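Local coordinates for protein nitrilotriacetate monooxygenase (Burkholderia pseudomallei, PDB 3SDO) that probably acts as a flavin-dependent monooxygenase of the NtaA/SnaA/DszA family, using molecular oxygen to oxidise its substrate, at residues S100-A114 / I153-W165. Residues are numbered along the deposited sequence; the frame is centred on the assembly and turned at random.
Sequences SSSYSEPYNVARQFA and IAAEHLDVVQGLW
The imidazole of H157 lies between S101 CA, 3.9 Å from the ring centroid on one face, and P106 CB on the opposite face, both CH-pi contacts. V109 CG2 and S104 O sit at its edge. With CG anti to the backbone N (chi1 -175°), the ring reaches into the turn before helix 106-119, and NE2 donates to S104 OG at 2.9 Å, tilted from the ring plane, and, at 3.3 Å, to S104 O, which lies in the imidazole plane although NE2 stands above the plane of that carbonyl. S104 OG in turn donates a hydrogen bond to S100 O, so the turn is tied both to itself and to helix 150-165. The W165 indole has V161 CG1 of its own helix over the rim of one face and F113 CB against CZ2 at an edge. Its NE1 bonds nearly straight (165°) to A110 O at 2.9 Å; A114 N reaches that oxygen from the other face of the carbonyl plane. Apolar contacts complete the interface: P106 CB meets V160 CG1 at 3.6 Å, and L164 CD1 touches both A110 CB and Y107 CD1. Segments 106-114 and 153-165 cross at -49°, with W126 of strand 124-129 touching both V109 and V161: neighbouring outer helices of a luciferase-like TIM barrel, following adjacent parallel strands.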
ATOM      1  N   SER A 100      -2.561   9.066   6.569  1.00 23.20           N
ATOM      2  CA  SER A 100      -3.300  10.107   7.263  1.00 25.68           C
ATOM      3  C   SER A 100      -4.365   9.537   8.203  1.00 25.36           C
ATOM      4  O   SER A 100      -5.077   8.599   7.863  1.00 26.12           O
ATOM      5  CB  SER A 100      -3.969  11.045   6.231  1.00 26.79           C
ATOM      6  OG  SER A 100      -5.209  11.533   6.716  1.00 29.75           O
ATOM      7  N   SER A 101      -4.482  10.143   9.376  1.00 25.84           N
ATOM      8  CA  SER A 101      -5.516   9.794  10.332  1.00 26.46           C
ATOM      9  C   SER A 101      -6.885  10.276   9.887  1.00 26.91           C
ATOM     10  O   SER A 101      -7.866   9.677  10.255  1.00 27.04           O
ATOM     11  CB  SER A 101      -5.242  10.442  11.691  1.00 26.92           C
ATOM     12  OG  SER A 101      -3.915  10.228  12.080  1.00 28.54           O
ATOM     13  N   SER A 102      -6.951  11.376   9.137  1.00 27.27           N
ATOM     14  CA  SER A 102      -8.262  11.981   8.797  1.00 28.52           C
ATOM     15  C   SER A 102      -8.936  11.298   7.622  1.00 27.63           C
ATOM     16  O   SER A 102     -10.159  11.324   7.512  1.00 28.25           O
ATOM     17  CB  SER A 102      -8.117  13.472   8.496  1.00 28.96           C
ATOM     18  OG  SER A 102      -7.512  14.153   9.583  1.00 32.21           O
ATOM     19  N   TYR A 103      -8.151  10.647   6.767  1.00 26.63           N
ATOM     20  CA  TYR A 103      -8.681  10.134   5.508  1.00 26.46           C
ATOM     21  C   TYR A 103      -8.473   8.631   5.333  1.00 26.38           C
ATOM     22  O   TYR A 103      -8.337   8.148   4.226  1.00 24.98           O
ATOM     23  CB  TYR A 103      -8.074  10.931   4.349  1.00 26.70           C
ATOM     24  CG  TYR A 103      -8.276  12.426   4.518  1.00 27.25           C
ATOM     25  CD1 TYR A 103      -9.547  12.955   4.661  1.00 28.00           C
ATOM     26  CD2 TYR A 103      -7.192  13.294   4.612  1.00 28.86           C
ATOM     27  CE1 TYR A 103      -9.745  14.328   4.833  1.00 29.47           C
ATOM     28  CE2 TYR A 103      -7.380  14.672   4.770  1.00 29.30           C
ATOM     29  CZ  TYR A 103      -8.660  15.174   4.889  1.00 30.22           C
ATOM     30  OH  TYR A 103      -8.844  16.527   5.061  1.00 31.66           O
ATOM     31  N   SER A 104      -8.487   7.913   6.453  1.00 27.19           N
ATOM     32  CA  SER A 104      -8.332   6.462   6.477  1.00 27.66           C
ATOM     33  C   SER A 104      -9.208   5.913   7.580  1.00 27.65           C
ATOM     34  O   SER A 104      -9.378   6.547   8.638  1.00 28.45           O
ATOM     35  CB  SER A 104      -6.913   6.106   6.811  1.00 28.03           C
ATOM     36  OG  SER A 104      -6.696   6.407   8.193  1.00 30.03           O
ATOM     37  N   GLU A 105      -9.786   4.749   7.344  1.00 26.40           N
ATOM     38  CA  GLU A 105     -10.541   4.068   8.401  1.00 26.04           C
ATOM     39  C   GLU A 105      -9.552   3.327   9.301  1.00 23.99           C
ATOM     40  O   GLU A 105      -8.726   2.564   8.800  1.00 22.00           O
ATOM     41  CB  GLU A 105     -11.551   3.088   7.805  1.00 26.32           C
ATOM     42  CG  GLU A 105     -12.780   3.742   7.227  1.00 30.78           C
ATOM     43  CD  GLU A 105     -13.837   4.162   8.291  1.00 37.02           C
ATOM     44  OE1 GLU A 105     -13.759   3.747   9.477  1.00 40.66           O
ATOM     45  OE2 GLU A 105     -14.775   4.899   7.918  1.00 40.52           O
ATOM     46  N   PRO A 106      -9.646   3.521  10.631  1.00 22.82           N
ATOM     47  CA  PRO A 106      -8.683   2.839  11.505  1.00 22.15           C
ATOM     48  C   PRO A 106      -8.622   1.313  11.313  1.00 20.89           C
ATOM     49  O   PRO A 106      -7.544   0.740  11.399  1.00 19.12           O
ATOM     50  CB  PRO A 106      -9.171   3.176  12.925  1.00 22.90           C
ATOM     51  CG  PRO A 106     -10.485   3.826  12.769  1.00 24.10           C
ATOM     52  CD  PRO A 106     -10.597   4.351  11.390  1.00 23.54           C
ATOM     53  N   TYR A 107      -9.754   0.669  11.040  1.00 19.44           N
ATOM     54  CA  TYR A 107      -9.724  -0.782  10.814  1.00 19.23           C
ATOM     55  C   TYR A 107      -8.873  -1.136   9.592  1.00 18.38           C
ATOM     56  O   TYR A 107      -8.102  -2.107   9.625  1.00 17.81           O
ATOM     57  CB  TYR A 107     -11.141  -1.376  10.709  1.00 19.65           C
ATOM     58  CG  TYR A 107     -11.205  -2.882  10.966  1.00 19.30           C
ATOM     59  CD1 TYR A 107     -11.247  -3.396  12.267  1.00 20.83           C
ATOM     60  CD2 TYR A 107     -11.212  -3.790   9.909  1.00 20.42           C
ATOM     61  CE1 TYR A 107     -11.330  -4.781  12.505  1.00 19.32           C
ATOM     62  CE2 TYR A 107     -11.269  -5.167  10.133  1.00 20.76           C
ATOM     63  CZ  TYR A 107     -11.333  -5.655  11.432  1.00 22.05           C
ATOM     64  OH  TYR A 107     -11.391  -7.015  11.644  1.00 20.67           O
ATOM     65  N   ASN A 108      -8.984  -0.344   8.530  1.00 17.78           N
ATOM     66  CA  ASN A 108      -8.188  -0.572   7.322  1.00 17.66           C
ATOM     67  C   ASN A 108      -6.701  -0.276   7.551  1.00 17.55           C
ATOM     68  O   ASN A 108      -5.844  -0.997   7.058  1.00 17.53           O
ATOM     69  CB  ASN A 108      -8.701   0.287   6.139  1.00 17.59           C
ATOM     70  CG  ASN A 108     -10.058  -0.170   5.627  1.00 19.68           C
ATOM     71  OD1 ASN A 108     -10.405  -1.347   5.750  1.00 19.21           O
ATOM     72  ND2 ASN A 108     -10.839   0.760   5.058  1.00 17.83           N
ATOM     73  N   VAL A 109      -6.403   0.818   8.249  1.00 17.17           N
ATOM     74  CA  VAL A 109      -5.025   1.148   8.592  1.00 16.69           C
ATOM     75  C   VAL A 109      -4.392   0.028   9.395  1.00 16.87           C
ATOM     76  O   VAL A 109      -3.286  -0.436   9.091  1.00 16.81           O
ATOM     77  CB  VAL A 109      -4.948   2.489   9.360  1.00 16.91           C
ATOM     78  CG1 VAL A 109      -3.504   2.746   9.879  1.00 14.39           C
ATOM     79  CG2 VAL A 109      -5.420   3.638   8.435  1.00 17.60           C
ATOM     80  N   ALA A 110      -5.098  -0.421  10.415  1.00 17.07           N
ATOM     81  CA  ALA A 110      -4.598  -1.494  11.250  1.00 17.40           C
ATOM     82  C   ALA A 110      -4.271  -2.757  10.427  1.00 17.58           C
ATOM     83  O   ALA A 110      -3.178  -3.343  10.586  1.00 18.14           O
ATOM     84  CB  ALA A 110      -5.593  -1.787  12.379  1.00 17.53           C
ATOM     85  N   ARG A 111      -5.180  -3.151   9.539  1.00 17.50           N
ATOM     86  CA  ARG A 111      -4.991  -4.353   8.719  1.00 17.61           C
ATOM     87  C   ARG A 111      -3.854  -4.201   7.735  1.00 16.88           C
ATOM     88  O   ARG A 111      -3.052  -5.114   7.582  1.00 16.48           O
ATOM     89  CB  ARG A 111      -6.253  -4.700   7.909  1.00 18.37           C
ATOM     90  CG  ARG A 111      -7.441  -5.238   8.700  1.00 18.89           C
ATOM     91  CD  ARG A 111      -8.514  -5.745   7.757  1.00 19.95           C
ATOM     92  NE  ARG A 111      -8.105  -6.960   7.057  1.00 18.63           N
ATOM     93  CZ  ARG A 111      -8.502  -7.318   5.838  1.00 19.32           C
ATOM     94  NH1 ARG A 111      -9.300  -6.543   5.114  1.00 17.08           N
ATOM     95  NH2 ARG A 111      -8.066  -8.457   5.326  1.00 18.62           N
ATOM     96  N   GLN A 112      -3.776  -3.055   7.068  1.00 17.26           N
ATOM     97  CA  GLN A 112      -2.800  -2.894   6.008  1.00 17.22           C
ATOM     98  C   GLN A 112      -1.409  -2.815   6.584  1.00 17.02           C
ATOM     99  O   GLN A 112      -0.519  -3.516   6.104  1.00 17.33           O
ATOM    100  CB  GLN A 112      -3.127  -1.700   5.089  1.00 17.52           C
ATOM    101  CG  GLN A 112      -4.379  -1.928   4.265  1.00 18.07           C
ATOM    102  CD  GLN A 112      -4.586  -0.893   3.179  1.00 18.98           C
ATOM    103  OE1 GLN A 112      -4.321   0.287   3.372  1.00 16.40           O
ATOM    104  NE2 GLN A 112      -5.063  -1.338   2.021  1.00 18.18           N
ATOM    105  N   PHE A 113      -1.219  -2.028   7.644  1.00 17.44           N
ATOM    106  CA  PHE A 113       0.070  -2.017   8.349  1.00 16.80           C
ATOM    107  C   PHE A 113       0.425  -3.342   9.066  1.00 16.68           C
ATOM    108  O   PHE A 113       1.593  -3.742   9.044  1.00 17.06           O
ATOM    109  CB  PHE A 113       0.194  -0.820   9.313  1.00 16.84           C
ATOM    110  CG  PHE A 113       0.571   0.452   8.630  1.00 18.42           C
ATOM    111  CD1 PHE A 113       1.871   0.658   8.178  1.00 18.49           C
ATOM    112  CD2 PHE A 113      -0.361   1.438   8.406  1.00 19.76           C
ATOM    113  CE1 PHE A 113       2.223   1.833   7.550  1.00 15.39           C
ATOM    114  CE2 PHE A 113       0.006   2.608   7.753  1.00 19.96           C
ATOM    115  CZ  PHE A 113       1.314   2.778   7.320  1.00 17.60           C
ATOM    116  N   ALA A 114      -0.555  -4.018   9.675  1.00 16.33           N
ATOM    117  CA  ALA A 114      -0.301  -5.346  10.308  1.00 16.51           C
ATOM    118  C   ALA A 114       0.132  -6.410   9.282  1.00 15.80           C
ATOM    119  O   ALA A 114       0.976  -7.259   9.574  1.00 15.51           O
ATOM    120  CB  ALA A 114      -1.510  -5.833  11.076  1.00 16.42           C
ATOM    121  N   ILE A 153      -8.684  13.903  16.681  1.00 26.99           N
ATOM    122  CA  ILE A 153      -8.990  12.845  15.712  1.00 26.30           C
ATOM    123  C   ILE A 153      -7.834  11.855  15.602  1.00 25.25           C
ATOM    124  O   ILE A 153      -8.042  10.648  15.655  1.00 25.07           O
ATOM    125  CB  ILE A 153      -9.321  13.447  14.299  1.00 26.48           C
ATOM    126  CG1 ILE A 153     -10.689  14.139  14.316  1.00 27.35           C
ATOM    127  CG2 ILE A 153      -9.299  12.393  13.184  1.00 25.24           C
ATOM    128  CD1 ILE A 153     -10.979  14.932  13.019  1.00 26.66           C
ATOM    129  N   ALA A 154      -6.624  12.384  15.449  1.00 23.98           N
ATOM    130  CA  ALA A 154      -5.420  11.580  15.294  1.00 23.27           C
ATOM    131  C   ALA A 154      -5.119  10.737  16.543  1.00 22.49           C
ATOM    132  O   ALA A 154      -4.708   9.583  16.445  1.00 21.36           O
ATOM    133  CB  ALA A 154      -4.228  12.490  14.967  1.00 22.38           C
ATOM    134  N   ALA A 155      -5.332  11.307  17.717  1.00 23.26           N
ATOM    135  CA  ALA A 155      -5.079  10.578  18.958  1.00 22.94           C
ATOM    136  C   ALA A 155      -6.036   9.401  19.093  1.00 22.91           C
ATOM    137  O   ALA A 155      -5.604   8.300  19.429  1.00 21.78           O
ATOM    138  CB  ALA A 155      -5.181  11.513  20.191  1.00 23.70           C
ATOM    139  N   GLU A 156      -7.335   9.639  18.870  1.00 23.36           N
ATOM    140  CA  GLU A 156      -8.330   8.570  18.972  1.00 24.10           C
ATOM    141  C   GLU A 156      -8.115   7.487  17.898  1.00 23.50           C
ATOM    142  O   GLU A 156      -8.220   6.298  18.177  1.00 24.13           O
ATOM    143  CB  GLU A 156      -9.762   9.115  18.867  1.00 25.15           C
ATOM    144  CG  GLU A 156     -10.808   8.068  19.232  1.00 26.90           C
ATOM    145  CD  GLU A 156     -12.238   8.544  19.087  1.00 28.38           C
ATOM    146  OE1 GLU A 156     -12.476   9.775  19.148  1.00 28.22           O
ATOM    147  OE2 GLU A 156     -13.117   7.674  18.898  1.00 26.31           O
ATOM    148  N   HIS A 157      -7.839   7.923  16.682  1.00 22.29           N
ATOM    149  CA  HIS A 157      -7.564   7.035  15.545  1.00 22.30           C
ATOM    150  C   HIS A 157      -6.401   6.082  15.871  1.00 21.62           C
ATOM    151  O   HIS A 157      -6.485   4.864  15.651  1.00 21.14           O
ATOM    152  CB  HIS A 157      -7.244   7.914  14.323  1.00 21.92           C
ATOM    153  CG  HIS A 157      -7.059   7.173  13.038  1.00 21.46           C
ATOM    154  ND1 HIS A 157      -5.925   6.444  12.760  1.00 22.94           N
ATOM    155  CD2 HIS A 157      -7.833   7.109  11.923  1.00 19.55           C
ATOM    156  CE1 HIS A 157      -6.012   5.950  11.534  1.00 22.92           C
ATOM    157  NE2 HIS A 157      -7.169   6.326  11.012  1.00 18.29           N
ATOM    158  N   LEU A 158      -5.313   6.651  16.383  1.00 21.10           N
ATOM    159  CA  LEU A 158      -4.155   5.868  16.773  1.00 21.28           C
ATOM    160  C   LEU A 158      -4.493   4.873  17.879  1.00 21.41           C
ATOM    161  O   LEU A 158      -4.062   3.717  17.833  1.00 20.08           O
ATOM    162  CB  LEU A 158      -3.032   6.799  17.229  1.00 21.44           C
ATOM    163  CG  LEU A 158      -1.706   6.167  17.598  1.00 21.91           C
ATOM    164  CD1 LEU A 158      -1.258   5.185  16.524  1.00 20.47           C
ATOM    165  CD2 LEU A 158      -0.642   7.245  17.785  1.00 21.40           C
ATOM    166  N   ASP A 159      -5.273   5.330  18.861  1.00 22.48           N
ATOM    167  CA  ASP A 159      -5.683   4.483  19.990  1.00 23.66           C
ATOM    168  C   ASP A 159      -6.481   3.288  19.474  1.00 22.78           C
ATOM    169  O   ASP A 159      -6.313   2.177  19.971  1.00 22.21           O
ATOM    170  CB  ASP A 159      -6.563   5.234  21.000  1.00 25.03           C
ATOM    171  CG  ASP A 159      -5.786   6.208  21.862  1.00 30.63           C
ATOM    172  OD1 ASP A 159      -4.544   6.176  21.831  1.00 34.06           O
ATOM    173  OD2 ASP A 159      -6.435   7.035  22.567  1.00 34.04           O
ATOM    174  N   VAL A 160      -7.335   3.525  18.478  1.00 21.32           N
ATOM    175  CA  VAL A 160      -8.103   2.444  17.860  1.00 20.24           C
ATOM    176  C   VAL A 160      -7.180   1.460  17.120  1.00 19.57           C
ATOM    177  O   VAL A 160      -7.271   0.247  17.318  1.00 19.19           O
ATOM    178  CB  VAL A 160      -9.190   2.988  16.906  1.00 20.44           C
ATOM    179  CG1 VAL A 160      -9.919   1.836  16.156  1.00 18.40           C
ATOM    180  CG2 VAL A 160     -10.222   3.810  17.700  1.00 21.33           C
ATOM    181  N   VAL A 161      -6.284   1.983  16.288  1.00 18.93           N
ATOM    182  CA  VAL A 161      -5.360   1.118  15.557  1.00 18.26           C
ATOM    183  C   VAL A 161      -4.563   0.226  16.515  1.00 19.09           C
ATOM    184  O   VAL A 161      -4.559  -1.001  16.363  1.00 19.09           O
ATOM    185  CB  VAL A 161      -4.446   1.911  14.632  1.00 17.87           C
ATOM    186  CG1 VAL A 161      -3.350   0.999  13.988  1.00 16.62           C
ATOM    187  CG2 VAL A 161      -5.281   2.532  13.548  1.00 16.46           C
ATOM    188  N   GLN A 162      -3.941   0.833  17.522  1.00 18.81           N
ATOM    189  CA  GLN A 162      -3.146   0.090  18.474  1.00 19.54           C
ATOM    190  C   GLN A 162      -3.975  -0.920  19.286  1.00 20.12           C
ATOM    191  O   GLN A 162      -3.512  -2.023  19.542  1.00 20.49           O
ATOM    192  CB  GLN A 162      -2.359   1.050  19.383  1.00 19.68           C
ATOM    193  CG  GLN A 162      -1.211   1.727  18.647  1.00 19.70           C
ATOM    194  CD  GLN A 162      -0.403   2.631  19.548  1.00 21.29           C
ATOM    195  OE1 GLN A 162      -0.956   3.267  20.431  1.00 19.33           O
ATOM    196  NE2 GLN A 162       0.903   2.688  19.333  1.00 16.89           N
ATOM    197  N   GLY A 163      -5.190  -0.542  19.695  1.00 21.03           N
ATOM    198  CA  GLY A 163      -6.123  -1.481  20.288  1.00 20.84           C
ATOM    199  C   GLY A 163      -6.412  -2.680  19.396  1.00 20.80           C
ATOM    200  O   GLY A 163      -6.395  -3.836  19.846  1.00 20.60           O
ATOM    201  N   LEU A 164      -6.674  -2.421  18.122  1.00 20.82           N
ATOM    202  CA  LEU A 164      -6.913  -3.520  17.154  1.00 20.63           C
ATOM    203  C   LEU A 164      -5.707  -4.427  17.002  1.00 20.54           C
ATOM    204  O   LEU A 164      -5.846  -5.655  16.855  1.00 20.97           O
ATOM    205  CB  LEU A 164      -7.315  -2.973  15.783  1.00 20.00           C
ATOM    206  CG  LEU A 164      -8.691  -2.322  15.703  1.00 19.29           C
ATOM    207  CD1 LEU A 164      -8.817  -1.554  14.395  1.00 19.05           C
ATOM    208  CD2 LEU A 164      -9.812  -3.356  15.815  1.00 19.27           C
ATOM    209  N   TRP A 165      -4.522  -3.832  17.052  1.00 20.59           N
ATOM    210  CA  TRP A 165      -3.280  -4.606  16.950  1.00 20.45           C
ATOM    211  C   TRP A 165      -3.064  -5.540  18.138  1.00 21.06           C
ATOM    212  O   TRP A 165      -2.227  -6.422  18.062  1.00 21.91           O
ATOM    213  CB  TRP A 165      -2.049  -3.699  16.787  1.00 19.81           C
ATOM    214  CG  TRP A 165      -1.894  -3.107  15.416  1.00 19.71           C
ATOM    215  CD1 TRP A 165      -2.392  -3.611  14.228  1.00 18.94           C
ATOM    216  CD2 TRP A 165      -1.178  -1.903  15.069  1.00 18.63           C
ATOM    217  NE1 TRP A 165      -2.032  -2.781  13.182  1.00 19.27           N
ATOM    218  CE2 TRP A 165      -1.292  -1.733  13.669  1.00 17.71           C
ATOM    219  CE3 TRP A 165      -0.470  -0.949  15.805  1.00 18.58           C
ATOM    220  CZ2 TRP A 165      -0.711  -0.658  13.001  1.00 19.09           C
ATOM    221  CZ3 TRP A 165       0.111   0.134  15.134  1.00 18.62           C
ATOM    222  CH2 TRP A 165      -0.003   0.267  13.755  1.00 18.78           C
TER